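5-cytosine DNA methyltransferase (Entamoeba histolytica, PDB 3QV2) probably transfers methyl groups from S-adenosyl-L-methionine to carbon 5 of cytosine in tRNA or DNA, as a Dnmt2-type enzyme. Local coordinates at residues H110-R113 against D114-Y118; E142-N145 against I146-N150. All coordinates share one frame; numbering follows the deposited sequence.

How the interactions relate
Both contacts are local, each joining residues three to five apart in or around one helix, so neither closes a long loop and the two follow in series without nesting or crossing. Interaction 1 comes first, at the C-terminal end of helix 106-115; the chain then returns through strand 125-130 and runs along helix 138-149, roughly parallel to the first helix, whose partner contact, interaction 2, lies in the last turns before strand 153-159. The two helix ends lie side by side, with contact centres about 10 Å apart. R113 forms a salt bridge with E142, Y112 packs on I143, I146 and L147, and L116 and P117 meet N150. Together they join two helices of the Rossmann-like methyltransferase domain.

Interaction 1: residues H110-R113 against D114-Y118; sequences HLYR and DILPY
H110 and D114 meet near the C-terminal end of helix 106-115, a helix of the Rossmann-like methyltransferase fold, through a His-carboxylate hydrogen bond. From CB, with CG anti to the backbone N (chi1 174°), the H110 side chain is carried across that of D114 at about a right angle. Its CB and CG only flank D114 OD2; ND1 makes the bond, donating to that oxygen at 2.7 Å. OD2 receives it on the anti lone pair and lies near the imidazole plane, although ring and carboxylate planes are turned 63° apart. CE1 passes the CB of D114, and NE2 stands 4.0 Å from I115 CD1 while donating to I67 O outside the helix. Over one imidazole face, toward its rim, sits I115 CG1. With both nitrogens bonded, the ring's rotation is fixed, and two donating nitrogens would suit a protonated imidazolium facing the D114 carboxylate. The extended R113 chain carries its guanidinium away to a salt bridge with E142; a water spans R113 NH1 and D114 OD2 only weakly.

The backbone widens here. D114 N still bonds H110 O at 2.8 Å, but L116 N reaches back five residues to L111 O at 3.0 Å, a pi-type turn, with I115 N left to weak bonds. P117 has no N-H to offer Y112 O; its ring carbon CD instead lies 3.1 Å from that oxygen. On the buried side L111 meets W80 and M82 of strand 79-82, near the S-adenosyl-L-homocysteine site. L116 points back at the preceding turn, its CD1 methyl resting obliquely against the Y112 ring, 3.8 Å from CD1 of that tyrosine.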
loop_
_atom_site.group_PDB
_atom_site.type_symbol
_atom_site.label_atom_id
_atom_site.label_comp_id
_atom_site.label_asym_id
_atom_site.label_seq_id
_atom_site.Cartn_x
_atom_site.Cartn_y
_atom_site.Cartn_z
ATOM N N HIS A 110 12.572 5.729 15.324
ATOM C CA HIS A 110 13.961 5.313 15.449
ATOM C C HIS A 110 14.760 5.681 14.204
ATOM O O HIS A 110 15.855 6.236 14.298
ATOM C CB HIS A 110 14.037 3.805 15.689
ATOM C CG HIS A 110 15.432 3.261 15.679
ATOM N ND1 HIS A 110 16.414 3.716 16.532
ATOM C CD2 HIS A 110 16.009 2.301 14.918
ATOM C CE1 HIS A 110 17.537 3.058 16.298
ATOM N NE2 HIS A 110 17.317 2.195 15.323
ATOM N N LEU A 111 14.204 5.369 13.039
ATOM C CA LEU A 111 14.887 5.616 11.773
ATOM C C LEU A 111 15.233 7.088 11.564
ATOM O O LEU A 111 16.312 7.412 11.070
ATOM C CB LEU A 111 14.050 5.106 10.597
ATOM C CG LEU A 111 13.796 3.598 10.555
ATOM C CD1 LEU A 111 12.966 3.221 9.335
ATOM C CD2 LEU A 111 15.111 2.833 10.567
ATOM N N TYR A 112 14.319 7.976 11.941
ATOM C CA TYR A 112 14.515 9.405 11.710
ATOM C C TYR A 112 15.224 10.114 12.864
ATOM O O TYR A 112 15.981 11.060 12.645
ATOM C CB TYR A 112 13.186 10.089 11.373
ATOM C CG TYR A 112 12.639 9.696 10.018
ATOM C CD1 TYR A 112 13.061 10.344 8.865
ATOM C CD2 TYR A 112 11.705 8.674 9.889
ATOM C CE1 TYR A 112 12.570 9.987 7.623
ATOM C CE2 TYR A 112 11.208 8.312 8.650
ATOM C CZ TYR A 112 11.645 8.973 7.520
ATOM O OH TYR A 112 11.158 8.622 6.280
ATOM N N ARG A 113 14.984 9.657 14.089
ATOM C CA ARG A 113 15.649 10.230 15.257
ATOM C C ARG A 113 17.098 9.770 15.355
ATOM O O ARG A 113 18.009 10.581 15.523
ATOM C CB ARG A 113 14.931 9.830 16.547
ATOM C CG ARG A 113 13.606 10.525 16.803
ATOM C CD ARG A 113 12.965 9.956 18.060
ATOM N NE ARG A 113 11.741 10.654 18.437
ATOM C CZ ARG A 113 10.911 10.236 19.387
ATOM N NH1 ARG A 113 11.174 9.117 20.050
ATOM N NH2 ARG A 113 9.818 10.929 19.672
ATOM N N ASP A 114 17.301 8.461 15.248
ATOM C CA ASP A 114 18.577 7.856 15.607
ATOM C C ASP A 114 19.492 7.533 14.426
ATOM O O ASP A 114 20.702 7.400 14.600
ATOM C CB ASP A 114 18.334 6.595 16.441
ATOM C CG ASP A 114 17.430 6.850 17.631
ATOM O OD1 ASP A 114 17.475 7.968 18.184
ATOM O OD2 ASP A 114 16.668 5.937 18.012
ATOM N N ILE A 115 18.924 7.409 13.232
ATOM C CA ILE A 115 19.708 7.005 12.068
ATOM C C ILE A 115 20.017 8.152 11.109
ATOM O O ILE A 115 21.173 8.542 10.942
ATOM C CB ILE A 115 19.011 5.880 11.277
ATOM C CG1 ILE A 115 18.641 4.724 12.206
ATOM C CG2 ILE A 115 19.900 5.404 10.137
ATOM C CD1 ILE A 115 19.829 4.086 12.888
ATOM N N LEU A 116 18.973 8.689 10.486
ATOM C CA LEU A 116 19.122 9.679 9.418
ATOM C C LEU A 116 20.091 10.827 9.723
ATOM O O LEU A 116 20.953 11.139 8.904
ATOM C CB LEU A 116 17.749 10.226 9.002
ATOM C CG LEU A 116 17.693 11.141 7.776
ATOM C CD1 LEU A 116 16.387 10.952 7.024
ATOM C CD2 LEU A 116 17.882 12.598 8.171
ATOM N N PRO A 117 19.951 11.464 10.897
ATOM C CA PRO A 117 20.767 12.647 11.196
ATOM C C PRO A 117 22.254 12.344 11.362
ATOM O O PRO A 117 23.046 13.281 11.463
ATOM C CB PRO A 117 20.196 13.139 12.533
ATOM C CG PRO A 117 18.841 12.515 12.633
ATOM C CD PRO A 117 18.983 11.187 11.971
ATOM N N TYR A 118 22.630 11.069 11.389
ATOM C CA TYR A 118 24.015 10.703 11.672
ATOM C C TYR A 118 24.718 9.985 10.520
ATOM O O TYR A 118 25.924 9.752 10.574
ATOM C CB TYR A 118 24.099 9.876 12.961
ATOM C CG TYR A 118 23.562 10.606 14.172
ATOM C CD1 TYR A 118 24.335 11.551 14.835
ATOM C CD2 TYR A 118 22.283 10.356 14.647
ATOM C CE1 TYR A 118 23.847 12.224 15.941
ATOM C CE2 TYR A 118 21.787 11.023 15.751
ATOM C CZ TYR A 118 22.572 11.955 16.393
ATOM O OH TYR A 118 22.085 12.623 17.493
HETATM O O HOH W 1 13.775 6.846 19.619
#

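Interaction 2: residues E142-N145 against I146-N150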
loop_
_atom_site.group_PDB
_atom_site.type_symbol
_atom_site.label_atom_id
_atom_site.label_comp_id
_atom_site.label_asym_id
_atom_site.label_seq_id
_atom_site.Cartn_x
_atom_site.Cartn_y
_atom_site.Cartn_z
ATOM N N GLU A 142 7.117 15.427 13.927
ATOM C CA GLU A 142 8.513 15.338 14.334
ATOM C C GLU A 142 9.396 14.898 13.169
ATOM O O GLU A 142 10.477 15.450 12.959
ATOM C CB GLU A 142 8.661 14.373 15.512
ATOM C CG GLU A 142 10.060 14.308 16.102
ATOM C CD GLU A 142 10.125 13.428 17.336
ATOM O OE1 GLU A 142 9.055 13.007 17.825
ATOM O OE2 GLU A 142 11.244 13.157 17.816
ATOM N N ILE A 143 8.932 13.906 12.416
ATOM C CA ILE A 143 9.660 13.438 11.242
ATOM C C ILE A 143 9.858 14.572 10.239
ATOM O O ILE A 143 10.927 14.709 9.644
ATOM C CB ILE A 143 8.939 12.257 10.559
ATOM C CG1 ILE A 143 9.025 11.002 11.432
ATOM C CG2 ILE A 143 9.533 11.990 9.187
ATOM C CD1 ILE A 143 8.277 9.812 10.869
ATOM N N TYR A 144 8.823 15.389 10.066
ATOM C CA TYR A 144 8.888 16.536 9.168
ATOM C C TYR A 144 9.975 17.505 9.615
ATOM O O TYR A 144 10.805 17.932 8.814
ATOM C CB TYR A 144 7.535 17.248 9.106
ATOM C CG TYR A 144 7.494 18.416 8.144
ATOM C CD1 TYR A 144 7.132 18.236 6.815
ATOM C CD2 TYR A 144 7.815 19.700 8.566
ATOM C CE1 TYR A 144 7.093 19.299 5.933
ATOM C CE2 TYR A 144 7.780 20.769 7.692
ATOM C CZ TYR A 144 7.418 20.564 6.376
ATOM O OH TYR A 144 7.381 21.623 5.498
ATOM N N ASN A 145 9.968 17.844 10.901
ATOM C CA ASN A 145 10.984 18.725 11.465
ATOM C C ASN A 145 12.393 18.174 11.269
ATOM O O ASN A 145 13.302 18.902 10.874
ATOM C CB ASN A 145 10.718 18.980 12.951
ATOM C CG ASN A 145 9.534 19.900 13.184
ATOM O OD1 ASN A 145 9.300 20.837 12.419
ATOM N ND2 ASN A 145 8.781 19.638 14.246
ATOM N N ILE A 146 12.570 16.886 11.550
ATOM C CA ILE A 146 13.865 16.242 11.381
ATOM C C ILE A 146 14.339 16.347 9.934
ATOM O O ILE A 146 15.474 16.746 9.670
ATOM C CB ILE A 146 13.824 14.761 11.797
ATOM C CG1 ILE A 146 13.597 14.633 13.305
ATOM C CG2 ILE A 146 15.111 14.061 11.397
ATOM C CD1 ILE A 146 13.519 13.204 13.791
ATOM N N LEU A 147 13.462 15.991 9.002
ATOM C CA LEU A 147 13.782 16.073 7.582
ATOM C C LEU A 147 14.177 17.491 7.183
ATOM O O LEU A 147 15.164 17.693 6.477
ATOM C CB LEU A 147 12.602 15.592 6.733
ATOM C CG LEU A 147 12.308 14.091 6.781
ATOM C CD1 LEU A 147 11.035 13.762 6.019
ATOM C CD2 LEU A 147 13.486 13.305 6.228
ATOM N N ILE A 148 13.403 18.472 7.639
ATOM C CA ILE A 148 13.697 19.872 7.353
ATOM C C ILE A 148 15.064 20.272 7.900
ATOM O O ILE A 148 15.876 20.869 7.192
ATOM C CB ILE A 148 12.624 20.808 7.938
ATOM C CG1 ILE A 148 11.333 20.705 7.124
ATOM C CG2 ILE A 148 13.121 22.244 7.950
ATOM C CD1 ILE A 148 11.510 21.061 5.663
ATOM N N LYS A 149 15.310 19.935 9.161
ATOM C CA LYS A 149 16.577 20.256 9.804
ATOM C C LYS A 149 17.749 19.603 9.077
ATOM O O LYS A 149 18.868 20.116 9.096
ATOM C CB LYS A 149 16.555 19.829 11.274
ATOM C CG LYS A 149 17.865 20.065 12.009
ATOM C CD LYS A 149 17.760 19.667 13.471
ATOM C CE LYS A 149 19.107 19.780 14.169
ATOM N NZ LYS A 149 20.130 18.886 13.555
ATOM N N ASN A 150 17.489 18.471 8.430
ATOM C CA ASN A 150 18.530 17.770 7.683
ATOM C C ASN A 150 18.541 18.104 6.191
ATOM O O ASN A 150 19.007 17.310 5.372
ATOM C CB ASN A 150 18.441 16.257 7.905
ATOM C CG ASN A 150 18.902 15.843 9.289
ATOM O OD1 ASN A 150 20.084 15.574 9.508
ATOM N ND2 ASN A 150 17.971 15.795 10.234
#
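I146 O is gripped twice by N150, at the C-terminal end of helix 138-149. The side-chain ND2 of N150 donates to it at 2.7 Å and 168°, and the backbone N of N150 reaches the same oxygen at 2.9 Å. ND2 comes from above the carbonyl plane, 40° out of it, while I146 O lies close to the N150 amide plane. The side chain thus folds back over the last turn, just where N150 leaves helical geometry.

Before this end the turns are regular: I146 N bonds E142 O, and K149 N bonds N145 O at 2.8 Å. Y144 and I148 pair across one turn. The tyrosine CG stands anti to its own N (chi1 -177°), turning one ring face to I148, whose CG1 makes a CH-pi contact 4.1 Å from the Y144 ring centroid and closest to CE2. Both side chains also touch I154 of strand 153-159. On the buried side I143 and L147 run side by side, CG2 of I143 against CD1 of L147 at 3.9 Å, and both pack on Y112. The E142 carboxylate points elsewhere, to R113 of helix 106-115. A helix with I143 and L147 on its buried face, laid against helix 106-115 and strand 153-159 and ended by an asparagine that folds back onto I146 O, fits the Rossmann-like methyltransferase fold.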